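Local atomic coordinates of putative 4-hydroxybenzoyl-CoA thioesterase (Geobacillus stearothermophilus, PDB entry 2OIW), a protein that is a predicted acyl-CoA thioesterase of the hotdog fold, probably hydrolysing a thioester such as 4-hydroxybenzoyl-CoA. Residues A[10-13]-A[14-17]. Sequence-based numbering, arbitrary orientation.
With MG (magnesium ion), chain E.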
loop_
_atom_site.group_PDB
_atom_site.type_symbol
_atom_site.label_atom_id
_atom_site.label_comp_id
_atom_site.label_asym_id
_atom_site.label_seq_id
_atom_site.Cartn_x
_atom_site.Cartn_y
_atom_site.Cartn_z
ATOM N N THR A 10 -2.344 -5.543 14.065
ATOM C CA THR A 10 -1.722 -6.794 13.636
ATOM C C THR A 10 -1.022 -6.584 12.300
ATOM O O THR A 10 -1.693 -6.331 11.312
ATOM C CB THR A 10 -2.801 -7.870 13.498
ATOM O OG1 THR A 10 -3.410 -8.066 14.777
ATOM C CG2 THR A 10 -2.227 -9.190 13.075
ATOM N N PRO A 11 0.331 -6.667 12.274
ATOM C CA PRO A 11 1.062 -6.542 11.017
ATOM C C PRO A 11 0.680 -7.626 10.007
ATOM O O PRO A 11 0.255 -8.727 10.385
ATOM C CB PRO A 11 2.534 -6.651 11.437
ATOM C CG PRO A 11 2.511 -6.245 12.900
ATOM C CD PRO A 11 1.246 -6.771 13.435
ATOM N N ARG A 12 0.828 -7.290 8.735
ATOM C CA ARG A 12 0.384 -8.125 7.604
ATOM C C ARG A 12 1.622 -8.496 6.812
ATOM O O ARG A 12 2.622 -7.742 6.810
ATOM C CB ARG A 12 -0.583 -7.320 6.708
ATOM C CG ARG A 12 -1.864 -6.909 7.407
ATOM C CD ARG A 12 -2.599 -5.755 6.712
ATOM N NE ARG A 12 -3.732 -5.343 7.539
ATOM C CZ ARG A 12 -4.509 -4.287 7.312
ATOM N NH1 ARG A 12 -4.306 -3.493 6.254
ATOM N NH2 ARG A 12 -5.479 -4.015 8.166
ATOM N N VAL A 13 1.590 -9.651 6.145
ATOM C CA VAL A 13 2.725 -10.070 5.309
ATOM C C VAL A 13 3.077 -8.976 4.286
ATOM O O VAL A 13 4.262 -8.676 4.079
ATOM C CB VAL A 13 2.455 -11.451 4.614
ATOM C CG1 VAL A 13 3.539 -11.814 3.586
ATOM C CG2 VAL A 13 2.319 -12.550 5.656
ATOM N N SER A 14 2.052 -8.382 3.672
ATOM C CA SER A 14 2.207 -7.326 2.656
ATOM C C SER A 14 2.897 -6.049 3.163
ATOM O O SER A 14 3.415 -5.270 2.357
ATOM C CB SER A 14 0.855 -6.963 2.015
ATOM O OG SER A 14 -0.035 -6.415 2.972
ATOM N N GLU A 15 2.959 -5.867 4.484
ATOM C CA GLU A 15 3.628 -4.695 5.088
ATOM C C GLU A 15 5.138 -4.904 5.344
ATOM O O GLU A 15 5.844 -3.986 5.763
ATOM C CB GLU A 15 2.891 -4.334 6.393
ATOM C CG GLU A 15 1.487 -3.754 6.073
ATOM C CD GLU A 15 0.587 -3.522 7.290
ATOM O OE1 GLU A 15 0.674 -4.256 8.316
ATOM O OE2 GLU A 15 -0.246 -2.594 7.197
ATOM N N THR A 16 5.615 -6.128 5.104
ATOM C CA THR A 16 7.051 -6.440 5.136
ATOM C C THR A 16 7.660 -6.147 3.774
ATOM O O THR A 16 6.929 -5.866 2.833
ATOM C CB THR A 16 7.294 -7.902 5.499
ATOM O OG1 THR A 16 6.673 -8.747 4.506
ATOM C CG2 THR A 16 6.717 -8.217 6.892
ATOM N N ASP A 17 8.989 -6.204 3.665
ATOM C CA ASP A 17 9.621 -6.204 2.350
ATOM C C ASP A 17 10.590 -7.366 2.261
ATOM O O ASP A 17 10.673 -8.149 3.199
ATOM C CB ASP A 17 10.289 -4.866 2.001
ATOM C CG ASP A 17 11.327 -4.429 3.023
ATOM O OD1 ASP A 17 11.927 -5.299 3.715
ATOM O OD2 ASP A 17 11.560 -3.196 3.127
HETATM MG MG MG E . 5.403 -5.192 1.085
HETATM O O HOH W 1 -1.489 -4.051 9.622
HETATM O O HOH W 2 -1.699 -2.707 4.801
HETATM O O HOH W 3 5.595 -3.044 2.077
HETATM O O HOH W 4 3.898 -5.782 -0.448
#
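A 3-10 turn of the hotdog chain folds Glu-15 back onto Arg-12. Glu-15 N donates to Arg-12 O (3.0 Å), and Thr-16 N donates to Val-13 O (3.1 Å). Glu-15 OE1 accepts from Arg-12 N at 3.1 Å, on its anti side and somewhat out of the carboxylate plane. Glu-15 CG stands anti to the carbonyl carbon (chi1 -70°), and the extended chain beyond it carries the carboxylate back across the Arg-12 methylenes, Glu-15 CD lying 3.9 Å from Arg-12 CD. The guanidinium and carboxylate planes are nearly parallel (10° apart) but offset, OE2 lying well off the guanidinium plane; a water joins Arg-12 NH1 to Glu-15 OE2. Arg-12 NH1 is salt-bridged to Glu-15 OE2 of the second subunit, and Glu-15 OE2 to Arg-12 NH1 of that subunit. With an alanine here, the Arg-12 amide would probably lose this acceptor, and Arg-12 of the second subunit its salt-bridge partner. Ser-14 O and Thr-16 O bind magnesium, each at 2.4 Å, with two waters and Thr-16 O of the third subunit. The turn lies between strand 5-9 and helix 27-34, where Trp-30 NE1 weakly hydrogen-bonds Glu-15 OE2, while Glu-32 OE1 of the second subunit accepts from Ser-14 N.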